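Matching sites in DING from Pseudomonas fluorescens, a protein that probably binds phosphate, as a DING protein related to the PstS phosphate-binding proteins, with a Venus flytrap fold (PDB 2Q9T (chain A, 1.43 Å), residues Gly120-Trp125 and Gly135-Val140), and in its relative phosphate-binding protein from Homo sapiens (PDB 2V3Q (chain B, 1.89 Å), residues Gly118-Trp123 and Gly133-Val138). Both blocks share one frame: the second was fitted to the first on N, CA, C and O of the twelve residues, RMSD 0.23 Å. Numbering follows each deposited sequence.

Structure 1 (2Q9T); sequences GRINTW and GPIVVV.
Ile137 and Trp125 form the tight part of this contact, where the loop after helix 111-119 meets the start of strand 138-142 in one lobe of the Venus flytrap fold. CG1 of Ile137, anti to the carbonyl carbon (chi1 -63°), lies over one face of the indole, 3.6 Å from the centroid of the five-membered ring of Trp125, a CH-pi contact. Its CD1 runs on toward Ile122, 4.3 Å from CG2 of that residue. Two backbone bonds tie the segments, from Ile137 N to Asn123 O (2.8 Å) and from Trp125 N to Gly135 O (2.8 Å). NE1 of Trp125 is hydrogen-bonded to Gly203 O. The other side is looser: Asn123 is exposed, and Thr124 directs its CB away from 135-140, although CB lies 3.5 Å from Gly135 O.

Structure 2 (2V3Q); sequences GRIADW and GPIQVV. With EDO (1,2-ethanediol), chain C.
Ile135 and Trp123 form the tight part of the contact. CG1 of Ile135, anti to the carbonyl carbon (chi1 -66°), lies over one face of the indole, 3.6 Å from the centroid of the five-membered ring of Trp123, a CH-pi contact. Its CD1 runs on toward Ile120, 3.9 Å from CG2 of that residue. Two backbone bonds tie the segments, from Ile135 N to Ala121 O (2.9 Å) and from Trp123 N to Gly133 O (2.7 Å). NE1 of Trp123 is hydrogen-bonded to Gly206 O. The other side is looser: Ala121 is exposed, and Asp122 directs its CB away from 133-138, although CB lies 3.9 Å from Gly133 O. With CG anti to the backbone N (chi1 -166°), its carboxylate accepts Gly133 N at OD2 of Asp122 (2.9 Å), on the syn side; OD2 of Asp122 is also hydrogen-bonded to Ser124 OG.

What differs
The sharpest difference is Thr124(A) against Asp122(B), which adds a side-chain bond across the contact. Gly133(B) N donates to OD2 of Asp122(B) at 2.9 Å, whereas the nearest like atoms in the other structure, Gly135(A) N and Thr124(A) OG1, lie 6.0 Å from each other, too far to bond. The CB atoms of the pair coincide within the error, but CG, OD1 and OD2 of Asp122(B) have no counterpart in Thr124(A), nor have OG1 and CG2 of Thr124(A) in Asp122(B). The carboxylate thus links the loop to the residue before Pro134(B), and could stiffen this outer edge. Around it the backbone bonds from Ile137(A) N to Asn123(A) O and from Trp125(A) N to Gly135(A) O recur as Ile135(B) N to Ala121(B) O and Trp123(B) N to Gly133(B) O, and Ile122(A), Trp125(A) and Ile137(A) overlie Ile120(B), Trp123(B) and Ile135(B) within the error.

At the exposed neighbouring position, Asn123(A) is matched by Ala121(B). Their CB atoms stand 1.0 Å apart after superposition, and CG, OD1 and ND2 of Asn123(A) have no equivalent in Ala121(B), so the protein itself offers no side-chain amide there, while at Val138(A) against Gln136(B), CG2 of Val138(A) has no counterpart and CD, OE1 and NE2 belong to Gln136(B) alone.

Structure 1 (2Q9T)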
loop_
_atom_site.group_PDB
_atom_site.type_symbol
_atom_site.label_atom_id
_atom_site.label_comp_id
_atom_site.label_asym_id
_atom_site.label_seq_id
_atom_site.Cartn_x
_atom_site.Cartn_y
_atom_site.Cartn_z
ATOM N N GLY A 120 -11.965 10.209 17.180
ATOM C CA GLY A 120 -13.205 10.141 17.949
ATOM C C GLY A 120 -13.700 11.479 18.465
ATOM O O GLY A 120 -14.804 11.556 19.005
ATOM N N ARG A 121 -12.895 12.529 18.298
ATOM C CA ARG A 121 -13.277 13.885 18.707
ATOM C C ARG A 121 -14.559 14.350 17.999
ATOM O O ARG A 121 -15.446 14.943 18.623
ATOM C CB ARG A 121 -12.117 14.850 18.449
ATOM C CG ARG A 121 -12.474 16.332 18.564
ATOM C CD ARG A 121 -11.236 17.211 18.524
ATOM N NE ARG A 121 -10.477 17.087 17.277
ATOM C CZ ARG A 121 -10.754 17.746 16.152
ATOM N NH1 ARG A 121 -11.790 18.577 16.090
ATOM N NH2 ARG A 121 -9.991 17.572 15.080
ATOM N N ILE A 122 -14.646 14.078 16.700
ATOM C CA ILE A 122 -15.849 14.359 15.920
ATOM C C ILE A 122 -16.554 13.021 15.714
ATOM O O ILE A 122 -16.038 12.137 15.019
ATOM C CB ILE A 122 -15.509 15.023 14.567
ATOM C CG1 ILE A 122 -14.810 16.364 14.810
ATOM C CG2 ILE A 122 -16.778 15.204 13.713
ATOM C CD1 ILE A 122 -14.243 16.992 13.570
ATOM N N ASN A 123 -17.713 12.862 16.345
ATOM C CA ASN A 123 -18.415 11.581 16.322
ATOM C C ASN A 123 -19.858 11.663 15.831
ATOM O O ASN A 123 -20.625 10.710 15.973
ATOM C CB ASN A 123 -18.335 10.884 17.689
ATOM C CG ASN A 123 -18.943 11.712 18.812
ATOM O OD1 ASN A 123 -19.720 12.632 18.575
ATOM N ND2 ASN A 123 -18.588 11.382 20.045
ATOM N N THR A 124 -20.211 12.800 15.238
ATOM C CA THR A 124 -21.524 12.970 14.622
ATOM C C THR A 124 -21.350 13.632 13.261
ATOM O O THR A 124 -20.409 14.413 13.058
ATOM C CB THR A 124 -22.457 13.850 15.472
ATOM O OG1 THR A 124 -21.847 15.130 15.656
ATOM C CG2 THR A 124 -22.758 13.213 16.827
ATOM N N TRP A 125 -22.250 13.317 12.331
ATOM C CA TRP A 125 -22.173 13.852 10.968
ATOM C C TRP A 125 -22.358 15.362 10.900
ATOM O O TRP A 125 -21.824 16.012 9.991
ATOM C CB TRP A 125 -23.138 13.111 10.032
ATOM C CG TRP A 125 -22.627 11.747 9.730
ATOM C CD1 TRP A 125 -22.918 10.602 10.402
ATOM C CD2 TRP A 125 -21.674 11.399 8.723
ATOM N NE1 TRP A 125 -22.223 9.543 9.860
ATOM C CE2 TRP A 125 -21.445 10.009 8.831
ATOM C CE3 TRP A 125 -20.994 12.126 7.734
ATOM C CZ2 TRP A 125 -20.574 9.328 7.978
ATOM C CZ3 TRP A 125 -20.118 11.448 6.888
ATOM C CH2 TRP A 125 -19.916 10.064 7.021
ATOM N N GLY A 135 -26.526 12.630 12.910
ATOM C CA GLY A 135 -26.466 11.299 13.486
ATOM C C GLY A 135 -25.053 10.826 13.758
ATOM O O GLY A 135 -24.084 11.500 13.408
ATOM N N PRO A 136 -24.925 9.654 14.388
ATOM C CA PRO A 136 -23.614 9.162 14.812
ATOM C C PRO A 136 -22.695 8.754 13.657
ATOM O O PRO A 136 -23.158 8.272 12.620
ATOM C CB PRO A 136 -23.961 7.943 15.669
ATOM C CG PRO A 136 -25.296 7.489 15.147
ATOM C CD PRO A 136 -26.019 8.742 14.772
ATOM N N ILE A 137 -21.400 8.987 13.846
ATOM C CA ILE A 137 -20.374 8.415 12.976
ATOM C C ILE A 137 -19.846 7.144 13.628
ATOM O O ILE A 137 -19.524 7.143 14.816
ATOM C CB ILE A 137 -19.189 9.381 12.763
ATOM C CG1 ILE A 137 -19.648 10.654 12.047
ATOM C CG2 ILE A 137 -18.054 8.686 11.991
ATOM C CD1 ILE A 137 -18.572 11.734 11.981
ATOM N N VAL A 138 -19.762 6.069 12.852
ATOM C CA VAL A 138 -19.094 4.848 13.297
ATOM C C VAL A 138 -17.889 4.619 12.386
ATOM O O VAL A 138 -18.017 4.570 11.162
ATOM C CB VAL A 138 -20.048 3.634 13.300
ATOM C CG1 VAL A 138 -19.280 2.314 13.420
ATOM C CG2 VAL A 138 -21.057 3.769 14.442
ATOM N N VAL A 139 -16.717 4.527 13.001
ATOM C CA VAL A 139 -15.473 4.322 12.276
ATOM C C VAL A 139 -15.253 2.828 12.092
ATOM O O VAL A 139 -15.330 2.057 13.052
ATOM C CB VAL A 139 -14.281 4.956 13.041
ATOM C CG1 VAL A 139 -12.948 4.580 12.404
ATOM C CG2 VAL A 139 -14.427 6.474 13.104
ATOM N N VAL A 140 -15.005 2.428 10.851
ATOM C CA VAL A 140 -14.607 1.056 10.555
ATOM C C VAL A 140 -13.105 1.058 10.289
ATOM O O VAL A 140 -12.591 1.940 9.604
ATOM C CB VAL A 140 -15.379 0.489 9.333
ATOM C CG1 VAL A 140 -15.018 -0.972 9.080
ATOM C CG2 VAL A 140 -16.884 0.626 9.551
#

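Structure 2 (2V3Q)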
loop_
_atom_site.group_PDB
_atom_site.type_symbol
_atom_site.label_atom_id
_atom_site.label_comp_id
_atom_site.label_asym_id
_atom_site.label_seq_id
_atom_site.Cartn_x
_atom_site.Cartn_y
_atom_site.Cartn_z
ATOM N N GLY B 118 -12.007 10.365 17.071
ATOM C CA GLY B 118 -13.228 10.275 17.888
ATOM C C GLY B 118 -13.669 11.629 18.407
ATOM O O GLY B 118 -14.726 11.750 19.080
ATOM N N ARG B 119 -12.855 12.660 18.195
ATOM C CA ARG B 119 -13.283 14.017 18.600
ATOM C C ARG B 119 -14.609 14.421 17.902
ATOM O O ARG B 119 -15.476 15.086 18.523
ATOM C CB ARG B 119 -12.191 15.071 18.325
ATOM C CG ARG B 119 -12.686 16.496 18.543
ATOM C CD ARG B 119 -11.524 17.516 18.278
ATOM N NE ARG B 119 -10.973 17.290 16.892
ATOM C CZ ARG B 119 -11.453 17.892 15.790
ATOM N NH1 ARG B 119 -12.513 18.725 15.860
ATOM N NH2 ARG B 119 -10.889 17.648 14.616
ATOM N N ILE B 120 -14.777 14.064 16.630
ATOM C CA ILE B 120 -15.998 14.403 15.900
ATOM C C ILE B 120 -16.789 13.053 15.865
ATOM O O ILE B 120 -16.427 12.126 15.153
ATOM C CB ILE B 120 -15.723 14.896 14.478
ATOM C CG1 ILE B 120 -15.007 16.249 14.540
ATOM C CG2 ILE B 120 -17.114 15.072 13.613
ATOM C CD1 ILE B 120 -14.529 16.785 13.186
ATOM N N ALA B 121 -17.855 12.977 16.647
ATOM C CA ALA B 121 -18.642 11.694 16.785
ATOM C C ALA B 121 -19.922 11.736 15.969
ATOM O O ALA B 121 -20.628 10.721 15.883
ATOM C CB ALA B 121 -18.988 11.511 18.204
ATOM N N ASP B 122 -20.290 12.934 15.479
ATOM C CA ASP B 122 -21.592 13.109 14.769
ATOM C C ASP B 122 -21.373 13.747 13.398
ATOM O O ASP B 122 -20.572 14.671 13.275
ATOM C CB ASP B 122 -22.516 14.002 15.639
ATOM C CG ASP B 122 -24.008 13.960 15.147
ATOM O OD1 ASP B 122 -24.747 13.115 15.643
ATOM O OD2 ASP B 122 -24.332 14.626 14.178
ATOM N N TRP B 123 -22.106 13.280 12.387
ATOM C CA TRP B 123 -21.979 13.851 11.021
ATOM C C TRP B 123 -22.230 15.356 10.993
ATOM O O TRP B 123 -21.775 16.044 10.072
ATOM C CB TRP B 123 -22.944 13.114 10.079
ATOM C CG TRP B 123 -22.470 11.765 9.658
ATOM C CD1 TRP B 123 -22.688 10.566 10.256
ATOM C CD2 TRP B 123 -21.532 11.534 8.593
ATOM N NE1 TRP B 123 -21.964 9.555 9.570
ATOM C CE2 TRP B 123 -21.240 10.149 8.563
ATOM C CE3 TRP B 123 -20.935 12.388 7.639
ATOM C CZ2 TRP B 123 -20.349 9.575 7.601
ATOM C CZ3 TRP B 123 -20.036 11.827 6.706
ATOM C CH2 TRP B 123 -19.784 10.438 6.695
ATOM N N GLY B 133 -26.158 12.832 12.925
ATOM C CA GLY B 133 -26.229 11.465 13.462
ATOM C C GLY B 133 -24.868 10.803 13.618
ATOM O O GLY B 133 -23.827 11.367 13.135
ATOM N N PRO B 134 -24.832 9.708 14.390
ATOM C CA PRO B 134 -23.540 9.093 14.859
ATOM C C PRO B 134 -22.686 8.620 13.681
ATOM O O PRO B 134 -23.197 8.160 12.631
ATOM C CB PRO B 134 -23.974 7.885 15.703
ATOM C CG PRO B 134 -25.358 7.692 15.427
ATOM C CD PRO B 134 -25.987 9.053 15.012
ATOM N N ILE B 135 -21.404 8.838 13.842
ATOM C CA ILE B 135 -20.454 8.338 12.853
ATOM C C ILE B 135 -19.883 7.113 13.492
ATOM O O ILE B 135 -19.596 7.132 14.675
ATOM C CB ILE B 135 -19.260 9.293 12.724
ATOM C CG1 ILE B 135 -19.764 10.644 12.132
ATOM C CG2 ILE B 135 -18.158 8.561 11.769
ATOM C CD1 ILE B 135 -18.699 11.786 12.124
ATOM N N GLN B 136 -19.641 6.074 12.723
ATOM C CA GLN B 136 -19.066 4.823 13.293
ATOM C C GLN B 136 -17.876 4.436 12.393
ATOM O O GLN B 136 -18.008 4.241 11.179
ATOM C CB GLN B 136 -20.087 3.681 13.262
ATOM C CG GLN B 136 -19.605 2.360 13.892
ATOM C CD GLN B 136 -20.738 1.287 14.006
ATOM O OE1 GLN B 136 -21.446 0.972 13.039
ATOM N NE2 GLN B 136 -20.868 0.711 15.182
ATOM N N VAL B 137 -16.706 4.394 12.980
ATOM C CA VAL B 137 -15.490 4.184 12.194
ATOM C C VAL B 137 -15.300 2.663 11.982
ATOM O O VAL B 137 -15.302 1.890 12.966
ATOM C CB VAL B 137 -14.269 4.726 12.981
ATOM C CG1 VAL B 137 -12.909 4.238 12.297
ATOM C CG2 VAL B 137 -14.313 6.303 12.858
ATOM N N VAL B 138 -15.050 2.245 10.740
ATOM C CA VAL B 138 -14.606 0.904 10.483
ATOM C C VAL B 138 -13.071 0.911 10.244
ATOM O O VAL B 138 -12.553 1.766 9.506
ATOM C CB VAL B 138 -15.304 0.354 9.179
ATOM C CG1 VAL B 138 -14.818 -1.098 8.877
ATOM C CG2 VAL B 138 -16.820 0.306 9.430
HETATM C C1 EDO C . -19.979 15.525 17.810
HETATM O O1 EDO C . -19.472 15.607 16.512
HETATM C C2 EDO C . -18.811 15.477 18.739
HETATM O O2 EDO C . -18.829 14.140 19.215
HETATM O O HOH W 1 -20.439 8.361 17.663
#